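Long-range contacts in sulfoquinovosidase (Escherichia coli, PDB 5AEG), which hydrolyses sulfoquinovosyl diacylglycerides and simple sulfoquinovosides such as sulfoquinovosyl glycerol, releasing sulfoquinovose for breakdown by sulfoglycolysis: residues F386-K391 / L441-K446; I450-R455 / K463-M468. All coordinates share one frame; numbering follows the deposited sequence.

How the contacts relate
Both contacts belong to the TIM barrel of this glycoside hydrolase family 31 enzyme and are met in series along the chain, their centres about 14 Å apart. Contact 1 joins helices 380-395 and 422-444 on the outside of the barrel, away from the annotated sites. Contact 2 is buried in the barrel wall, where strand 451-454 follows helix 422-444. Leu441 connects them directly: its CD2 lies 3.4 Å from Ile450 O and 3.8 Å from Phe452 CE2. From contact 2 the wall leads to the active site, since the side chain of Arg455 comes within about 3 Å of that of the nucleophile Asp405 and lies about 9 Å from a bound calcium ion (nearest atoms in both cases).

Contact 1: residues F386-K391 / L441-K446; sequences FKEVIK and LEETGK
Glu443 meets Lys387 and Lys391 between two outer helices of the TIM barrel, 380-395 and 422-444, in a four-residue salt-bridge network that also takes in Glu388. The joint is small, with 221 Å² buried over both sides. Followed outward, Glu443 starts with CB 3.8 Å from Lys391 NZ; CG lies anti to the carbonyl carbon (chi1 -66°), and the chain then runs extended, crossing both lysines at about a right angle. Glu443 CD stands 3.4 Å from Lys387 NZ, as expected where one ammonium is held by both carboxylate oxygens. Lys387 NZ indeed bonds Glu443 OE2 at 3.0 Å and Glu443 OE1 at 3.1 Å, on their syn side and 17° out of the carboxylate plane. The bend of the lysine at chi4 (64°) turns NZ into that position. Glu443 OE1 also accepts from Lys391 NZ at 3.0 Å through its anti lone pair, so two ammonium groups grip this one oxygen and would be expected to favour the charged carboxylate. Lys391 NZ is shared in turn, reaching Glu388 OE2 at 2.6 Å one helical turn back. It thereby sits between like charges, for Glu388 OE2 and Glu443 OE1 are only 4.5 Å apart, and their repulsion is probably offset by it.

Deeper between the helices, Ile390 packs on Asn437 and Ala440. Helix 422-444 gives way to a Schellman motif at Gly445, whose phi is positive. Just before it, Thr444 bonds Ala440 O through OG1, while its methyl CG2 packs 3.8 Å from Lys391 CG, the two side chains sliding past each other in opposite directions.

Contact 2: residues I450-R455 / K463-M468; sequences ILFFMR and KYSTMM
Thr466 sets its hydroxyl over the ring of Phe452, OG1 lying 3.3 Å above the ring plane and over its centre. Thr466 OG1 also donates to Phe452 O at 2.7 Å, the donor tilted 20° from the carbonyl plane. Phe452 CG stands between the backbone N and the carbonyl carbon (chi1 64°), which puts CG 3.5 Å from Thr466 OG1. At the ring edge, Phe452 CZ is 3.2 Å from Tyr464 O, a buried carbonyl with no polar partner in the model. An alanine in place of Phe452 would probably open a gap beneath Thr466 OG1 and beside Tyr464 O, while sparing the backbone-directed bond. Next along, Met454 N donates to Met467 O at 3.0 Å, with an N-H...O angle of 154°, and Phe453 CB packs 3.7 Å from Met467 CG. The fit is looser at the margin, where the ring of the partly exposed Tyr464 stays at least 5.9 Å from 450-455 and meets Tyr438 edge-to-face. Met454 and Met468 form a single backbone bridge between strands 451-454 and 468-469, and past it Arg455 forms salt bridges to Asp405, the nucleophile, and Glu408: neighbouring strands closing a TIM barrel beside its catalytic centre.

Contact 1: residues F386-K391 / L441-K446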
ATOM      1  N   PHE A 386     -22.672  -8.047   1.521  1.00 34.64           N
ATOM      2  CA  PHE A 386     -21.912  -7.079   0.746  1.00 30.28           C
ATOM      3  C   PHE A 386     -21.103  -7.773  -0.338  1.00 26.83           C
ATOM      4  O   PHE A 386     -20.978  -7.266  -1.437  1.00 32.08           O
ATOM      5  CB  PHE A 386     -21.034  -6.229   1.679  1.00 29.78           C
ATOM      6  CG  PHE A 386     -20.785  -4.856   1.166  1.00 27.89           C
ATOM      7  CD1 PHE A 386     -21.828  -4.045   0.802  1.00 31.06           C
ATOM      8  CD2 PHE A 386     -19.504  -4.372   1.013  1.00 27.52           C
ATOM      9  CE1 PHE A 386     -21.616  -2.747   0.398  1.00 28.23           C
ATOM     10  CE2 PHE A 386     -19.283  -3.100   0.519  1.00 25.39           C
ATOM     11  CZ  PHE A 386     -20.311  -2.258   0.232  1.00 28.18           C
ATOM     12  N   LYS A 387     -20.565  -8.945  -0.057  1.00 28.83           N
ATOM     13  CA  LYS A 387     -19.982  -9.756  -1.106  1.00 27.72           C
ATOM     14  C   LYS A 387     -20.995 -10.057  -2.252  1.00 30.14           C
ATOM     15  O   LYS A 387     -20.640 -10.069  -3.421  1.00 29.09           O
ATOM     16  CB  LYS A 387     -19.374 -10.991  -0.480  1.00 28.60           C
ATOM     17  CG  LYS A 387     -18.873 -12.020  -1.492  1.00 29.17           C
ATOM     18  CD  LYS A 387     -17.713 -12.817  -0.919  1.00 31.97           C
ATOM     19  CE  LYS A 387     -17.911 -13.473   0.453  1.00 34.18           C
ATOM     20  NZ  LYS A 387     -18.975 -14.487   0.405  1.00 39.89           N
ATOM     21  N   GLU A 388     -22.276 -10.278  -1.929  1.00 31.84           N
ATOM     22  CA  GLU A 388     -23.301 -10.472  -2.985  1.00 31.94           C
ATOM     23  C   GLU A 388     -23.589  -9.242  -3.748  1.00 29.35           C
ATOM     24  O   GLU A 388     -23.870  -9.303  -4.958  1.00 31.18           O
ATOM     25  CB  GLU A 388     -24.655 -11.057  -2.426  1.00 36.00           C
ATOM     26  CG  GLU A 388     -24.479 -12.487  -1.905  1.00 39.09           C
ATOM     27  CD  GLU A 388     -24.013 -13.511  -2.944  1.00 43.28           C
ATOM     28  OE1 GLU A 388     -24.600 -13.461  -4.057  1.00 40.38           O
ATOM     29  OE2 GLU A 388     -23.084 -14.360  -2.658  1.00 40.79           O
ATOM     30  N   VAL A 389     -23.532  -8.112  -3.074  1.00 27.42           N
ATOM     31  CA  VAL A 389     -23.621  -6.853  -3.775  1.00 26.38           C
ATOM     32  C   VAL A 389     -22.536  -6.806  -4.861  1.00 28.25           C
ATOM     33  O   VAL A 389     -22.836  -6.440  -5.995  1.00 29.63           O
ATOM     34  CB  VAL A 389     -23.496  -5.639  -2.837  1.00 27.55           C
ATOM     35  CG1 VAL A 389     -23.288  -4.352  -3.600  1.00 32.45           C
ATOM     36  CG2 VAL A 389     -24.748  -5.484  -1.965  1.00 31.68           C
ATOM     37  N   ILE A 390     -21.295  -7.135  -4.501  1.00 27.17           N
ATOM     38  CA  ILE A 390     -20.218  -7.131  -5.474  1.00 25.55           C
ATOM     39  C   ILE A 390     -20.543  -8.098  -6.589  1.00 26.14           C
ATOM     40  O   ILE A 390     -20.421  -7.750  -7.775  1.00 27.13           O
ATOM     41  CB  ILE A 390     -18.805  -7.441  -4.831  1.00 24.81           C
ATOM     42  CG1 ILE A 390     -18.363  -6.299  -3.892  1.00 24.85           C
ATOM     43  CG2 ILE A 390     -17.727  -7.503  -5.918  1.00 25.71           C
ATOM     44  CD1 ILE A 390     -17.266  -6.679  -2.884  1.00 25.94           C
ATOM     45  N   LYS A 391     -20.955  -9.315  -6.240  1.00 26.22           N
ATOM     46  CA  LYS A 391     -21.187 -10.351  -7.261  1.00 28.72           C
ATOM     47  C   LYS A 391     -22.313 -10.009  -8.217  1.00 28.09           C
ATOM     48  O   LYS A 391     -22.156 -10.162  -9.404  1.00 30.70           O
ATOM     49  CB  LYS A 391     -21.427 -11.716  -6.619  1.00 29.12           C
ATOM     50  CG  LYS A 391     -20.140 -12.278  -6.081  1.00 33.06           C
ATOM     51  CD  LYS A 391     -20.341 -13.270  -4.960  1.00 38.17           C
ATOM     52  CE  LYS A 391     -21.201 -14.433  -5.344  1.00 40.75           C
ATOM     53  NZ  LYS A 391     -21.150 -15.351  -4.141  1.00 42.77           N
ATOM     54  N   LEU A 441     -14.552 -12.672  -6.125  1.00 27.51           N
ATOM     55  CA  LEU A 441     -13.928 -13.249  -7.297  1.00 26.78           C
ATOM     56  C   LEU A 441     -13.739 -14.782  -7.138  1.00 28.35           C
ATOM     57  O   LEU A 441     -13.940 -15.549  -8.095  1.00 29.36           O
ATOM     58  CB  LEU A 441     -12.531 -12.672  -7.631  1.00 25.40           C
ATOM     59  CG  LEU A 441     -12.452 -11.308  -8.392  1.00 26.17           C
ATOM     60  CD1 LEU A 441     -13.256 -10.263  -7.747  1.00 27.25           C
ATOM     61  CD2 LEU A 441     -10.981 -10.899  -8.507  1.00 25.77           C
ATOM     62  N   GLU A 442     -13.278 -15.177  -5.988  1.00 28.63           N
ATOM     63  CA  GLU A 442     -13.045 -16.631  -5.764  1.00 33.14           C
ATOM     64  C   GLU A 442     -14.374 -17.402  -6.023  1.00 33.92           C
ATOM     65  O   GLU A 442     -14.390 -18.370  -6.756  1.00 38.10           O
ATOM     66  CB  GLU A 442     -12.557 -16.874  -4.364  1.00 34.30           C
ATOM     67  CG  GLU A 442     -11.893 -18.198  -4.145  1.00 40.80           C
ATOM     68  CD  GLU A 442     -11.518 -18.403  -2.671  1.00 54.37           C
ATOM     69  OE1 GLU A 442     -12.030 -17.681  -1.760  1.00 58.77           O
ATOM     70  OE2 GLU A 442     -10.661 -19.263  -2.413  1.00 57.31           O
ATOM     71  N   GLU A 443     -15.461 -16.906  -5.462  1.00 33.17           N
ATOM     72  CA  GLU A 443     -16.742 -17.558  -5.552  1.00 38.59           C
ATOM     73  C   GLU A 443     -17.361 -17.536  -6.941  1.00 39.88           C
ATOM     74  O   GLU A 443     -18.212 -18.331  -7.172  1.00 38.53           O
ATOM     75  CB  GLU A 443     -17.707 -17.018  -4.500  1.00 35.28           C
ATOM     76  CG  GLU A 443     -17.230 -17.377  -3.107  1.00 32.63           C
ATOM     77  CD  GLU A 443     -17.966 -16.723  -2.004  1.00 32.54           C
ATOM     78  OE1 GLU A 443     -18.978 -16.053  -2.246  1.00 34.65           O
ATOM     79  OE2 GLU A 443     -17.510 -16.838  -0.851  1.00 38.78           O
ATOM     80  N   THR A 444     -16.922 -16.685  -7.865  1.00 36.40           N
ATOM     81  CA  THR A 444     -17.492 -16.582  -9.211  1.00 33.72           C
ATOM     82  C   THR A 444     -16.535 -17.132 -10.232  1.00 31.49           C
ATOM     83  O   THR A 444     -16.785 -17.096 -11.415  1.00 34.70           O
ATOM     84  CB  THR A 444     -17.805 -15.137  -9.610  1.00 35.70           C
ATOM     85  OG1 THR A 444     -16.679 -14.304  -9.309  1.00 32.01           O
ATOM     86  CG2 THR A 444     -19.030 -14.611  -8.890  1.00 35.70           C
ATOM     87  N   GLY A 445     -15.422 -17.656  -9.779  1.00 34.06           N
ATOM     88  CA  GLY A 445     -14.391 -18.180 -10.675  1.00 34.52           C
ATOM     89  C   GLY A 445     -13.654 -17.103 -11.422  1.00 37.79           C
ATOM     90  O   GLY A 445     -13.241 -17.343 -12.546  1.00 38.81           O
ATOM     91  N   LYS A 446     -13.473 -15.907 -10.830  1.00 32.41           N
ATOM     92  CA  LYS A 446     -12.897 -14.845 -11.622  1.00 30.79           C
ATOM     93  C   LYS A 446     -11.485 -14.410 -11.221  1.00 30.75           C
ATOM     94  O   LYS A 446     -10.971 -13.413 -11.743  1.00 28.66           O
ATOM     95  CB  LYS A 446     -13.879 -13.662 -11.638  1.00 31.86           C
ATOM     96  CG  LYS A 446     -15.238 -13.924 -12.346  1.00 30.18           C
ATOM     97  CD  LYS A 446     -15.110 -14.209 -13.807  1.00 32.14           C
ATOM     98  CE  LYS A 446     -16.483 -14.401 -14.430  1.00 36.27           C
ATOM     99  NZ  LYS A 446     -16.397 -13.992 -15.813  1.00 38.22           N
TER

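Contact 2: residues I450-R455 / K463-M468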
ATOM      1  N   ILE A 450     -10.681 -10.952 -13.421  1.00 28.51           N
ATOM      2  CA  ILE A 450     -11.080  -9.640 -12.934  1.00 27.39           C
ATOM      3  C   ILE A 450      -9.970  -9.069 -12.050  1.00 23.91           C
ATOM      4  O   ILE A 450      -9.355  -9.786 -11.263  1.00 26.45           O
ATOM      5  CB  ILE A 450     -12.431  -9.752 -12.155  1.00 26.26           C
ATOM      6  CG1 ILE A 450     -13.547 -10.038 -13.181  1.00 28.80           C
ATOM      7  CG2 ILE A 450     -12.784  -8.528 -11.310  1.00 26.86           C
ATOM      8  CD1 ILE A 450     -14.902 -10.380 -12.535  1.00 32.07           C
ATOM      9  N   LEU A 451      -9.761  -7.764 -12.168  1.00 23.98           N
ATOM     10  CA  LEU A 451      -8.692  -7.071 -11.383  1.00 24.26           C
ATOM     11  C   LEU A 451      -9.293  -5.913 -10.555  1.00 21.92           C
ATOM     12  O   LEU A 451      -9.810  -4.919 -11.125  1.00 22.65           O
ATOM     13  CB  LEU A 451      -7.548  -6.599 -12.343  1.00 23.21           C
ATOM     14  CG  LEU A 451      -6.463  -6.058 -11.394  1.00 26.36           C
ATOM     15  CD1 LEU A 451      -5.536  -7.039 -10.735  1.00 25.44           C
ATOM     16  CD2 LEU A 451      -6.086  -4.601 -11.475  1.00 30.10           C
ATOM     17  N   PHE A 452      -9.244  -6.041  -9.250  1.00 23.00           N
ATOM     18  CA  PHE A 452      -9.565  -4.905  -8.374  1.00 19.92           C
ATOM     19  C   PHE A 452      -8.294  -4.311  -7.781  1.00 20.19           C
ATOM     20  O   PHE A 452      -7.249  -4.990  -7.624  1.00 21.04           O
ATOM     21  CB  PHE A 452     -10.613  -5.233  -7.294  1.00 20.63           C
ATOM     22  CG  PHE A 452     -10.207  -6.218  -6.320  1.00 19.27           C
ATOM     23  CD1 PHE A 452      -9.569  -5.835  -5.130  1.00 20.37           C
ATOM     24  CD2 PHE A 452     -10.523  -7.538  -6.519  1.00 22.62           C
ATOM     25  CE1 PHE A 452      -9.221  -6.812  -4.184  1.00 22.56           C
ATOM     26  CE2 PHE A 452     -10.141  -8.496  -5.627  1.00 23.65           C
ATOM     27  CZ  PHE A 452      -9.524  -8.153  -4.454  1.00 22.60           C
ATOM     28  N   PHE A 453      -8.370  -3.055  -7.441  1.00 18.31           N
ATOM     29  CA  PHE A 453      -7.215  -2.381  -6.910  1.00 18.97           C
ATOM     30  C   PHE A 453      -7.619  -1.584  -5.688  1.00 18.00           C
ATOM     31  O   PHE A 453      -8.714  -0.987  -5.691  1.00 19.26           O
ATOM     32  CB  PHE A 453      -6.467  -1.565  -7.986  1.00 19.25           C
ATOM     33  CG  PHE A 453      -7.332  -0.637  -8.798  1.00 19.82           C
ATOM     34  CD1 PHE A 453      -7.994  -1.092  -9.910  1.00 18.59           C
ATOM     35  CD2 PHE A 453      -7.373   0.721  -8.493  1.00 20.22           C
ATOM     36  CE1 PHE A 453      -8.818  -0.246 -10.643  1.00 19.73           C
ATOM     37  CE2 PHE A 453      -8.152   1.596  -9.248  1.00 19.12           C
ATOM     38  CZ  PHE A 453      -8.857   1.099 -10.329  1.00 18.86           C
ATOM     39  N   MET A 454      -6.719  -1.533  -4.697  1.00 18.12           N
ATOM     40  CA  MET A 454      -6.994  -0.901  -3.421  1.00 18.63           C
ATOM     41  C   MET A 454      -5.934   0.060  -3.046  1.00 19.77           C
ATOM     42  O   MET A 454      -4.752  -0.089  -3.470  1.00 17.63           O
ATOM     43  CB  MET A 454      -7.026  -2.031  -2.300  1.00 21.09           C
ATOM     44  CG  MET A 454      -8.060  -3.073  -2.634  1.00 22.79           C
ATOM     45  SD  MET A 454      -8.385  -4.194  -1.261  1.00 24.20           S
ATOM     46  CE  MET A 454      -9.282  -3.165  -0.100  1.00 23.88           C
ATOM     47  N   ARG A 455      -6.271   1.039  -2.197  1.00 20.79           N
ATOM     48  CA  ARG A 455      -5.228   1.812  -1.573  1.00 20.13           C
ATOM     49  C   ARG A 455      -4.910   1.396  -0.142  1.00 20.07           C
ATOM     50  O   ARG A 455      -3.778   1.299   0.215  1.00 20.22           O
ATOM     51  CB  ARG A 455      -5.445   3.322  -1.639  1.00 22.67           C
ATOM     52  CG  ARG A 455      -6.643   3.936  -0.936  1.00 20.56           C
ATOM     53  CD  ARG A 455      -6.676   5.476  -1.181  1.00 21.14           C
ATOM     54  NE  ARG A 455      -8.048   5.889  -0.807  1.00 24.87           N
ATOM     55  CZ  ARG A 455      -8.481   6.457   0.321  1.00 28.91           C
ATOM     56  NH1 ARG A 455      -7.708   6.877   1.267  1.00 27.54           N
ATOM     57  NH2 ARG A 455      -9.768   6.615   0.514  1.00 34.79           N
ATOM     58  N   LYS A 463      -2.333 -11.575   0.360  1.00 23.52           N
ATOM     59  CA  LYS A 463      -3.135 -12.650  -0.299  1.00 26.25           C
ATOM     60  C   LYS A 463      -4.379 -12.039  -1.013  1.00 26.59           C
ATOM     61  O   LYS A 463      -4.737 -12.419  -2.143  1.00 25.64           O
ATOM     62  CB  LYS A 463      -3.675 -13.649   0.757  1.00 28.52           C
ATOM     63  CG  LYS A 463      -4.487 -14.825   0.148  1.00 31.79           C
ATOM     64  CD  LYS A 463      -4.698 -15.867   1.247  1.00 40.88           C
ATOM     65  CE  LYS A 463      -5.667 -17.008   0.923  1.00 50.51           C
ATOM     66  NZ  LYS A 463      -5.714 -17.301  -0.525  1.00 56.35           N
ATOM     67  N   TYR A 464      -5.041 -11.126  -0.318  1.00 24.04           N
ATOM     68  CA  TYR A 464      -6.377 -10.737  -0.719  1.00 24.53           C
ATOM     69  C   TYR A 464      -6.479  -9.549  -1.678  1.00 26.60           C
ATOM     70  O   TYR A 464      -7.477  -9.474  -2.362  1.00 27.30           O
ATOM     71  CB  TYR A 464      -7.227 -10.452   0.523  1.00 28.53           C
ATOM     72  CG  TYR A 464      -7.426 -11.684   1.394  1.00 28.33           C
ATOM     73  CD1 TYR A 464      -7.856 -12.891   0.840  1.00 32.02           C
ATOM     74  CD2 TYR A 464      -7.105 -11.648   2.740  1.00 28.82           C
ATOM     75  CE1 TYR A 464      -8.030 -14.033   1.637  1.00 33.27           C
ATOM     76  CE2 TYR A 464      -7.262 -12.775   3.535  1.00 36.55           C
ATOM     77  CZ  TYR A 464      -7.725 -13.953   2.978  1.00 35.51           C
ATOM     78  OH  TYR A 464      -7.859 -15.037   3.784  1.00 38.19           O
ATOM     79  N   SER A 465      -5.484  -8.646  -1.762  1.00 24.23           N
ATOM     80  CA  SER A 465      -5.628  -7.494  -2.721  1.00 20.16           C
ATOM     81  C   SER A 465      -4.887  -7.893  -4.001  1.00 20.70           C
ATOM     82  O   SER A 465      -3.661  -8.122  -3.997  1.00 21.59           O
ATOM     83  CB  SER A 465      -5.061  -6.205  -2.191  1.00 21.88           C
ATOM     84  OG  SER A 465      -5.186  -5.201  -3.174  1.00 22.22           O
ATOM     85  N   THR A 466      -5.595  -7.949  -5.111  1.00 20.46           N
ATOM     86  CA  THR A 466      -4.993  -8.331  -6.330  1.00 20.73           C
ATOM     87  C   THR A 466      -4.073  -7.244  -6.939  1.00 22.81           C
ATOM     88  O   THR A 466      -3.294  -7.541  -7.858  1.00 19.77           O
ATOM     89  CB  THR A 466      -6.093  -8.670  -7.379  1.00 21.09           C
ATOM     90  OG1 THR A 466      -7.155  -7.672  -7.333  1.00 20.06           O
ATOM     91  CG2 THR A 466      -6.757 -10.069  -7.020  1.00 22.18           C
ATOM     92  N   MET A 467      -4.185  -6.016  -6.462  1.00 20.77           N
ATOM     93  CA  MET A 467      -3.314  -4.906  -6.941  1.00 21.36           C
ATOM     94  C   MET A 467      -3.406  -3.782  -5.985  1.00 20.21           C
ATOM     95  O   MET A 467      -4.549  -3.407  -5.575  1.00 19.84           O
ATOM     96  CB  MET A 467      -3.799  -4.440  -8.321  1.00 21.80           C
ATOM     97  CG  MET A 467      -3.174  -3.162  -8.799  1.00 22.41           C
ATOM     98  SD  MET A 467      -1.406  -3.183  -9.203  1.00 19.92           S
ATOM     99  CE  MET A 467      -1.501  -4.102 -10.759  1.00 21.33           C
ATOM    100  N   MET A 468      -2.255  -3.226  -5.586  1.00 19.57           N
ATOM    101  CA  MET A 468      -2.255  -2.015  -4.812  1.00 17.78           C
ATOM    102  C   MET A 468      -2.109  -0.811  -5.766  1.00 19.73           C
ATOM    103  O   MET A 468      -1.430  -0.869  -6.786  1.00 18.22           O
ATOM    104  CB  MET A 468      -1.166  -1.968  -3.718  1.00 19.41           C
ATOM    105  CG  MET A 468      -1.136  -3.148  -2.795  1.00 18.49           C
ATOM    106  SD  MET A 468      -2.671  -3.460  -1.974  1.00 20.48           S
ATOM    107  CE  MET A 468      -3.098  -1.950  -1.197  1.00 23.36           C
TER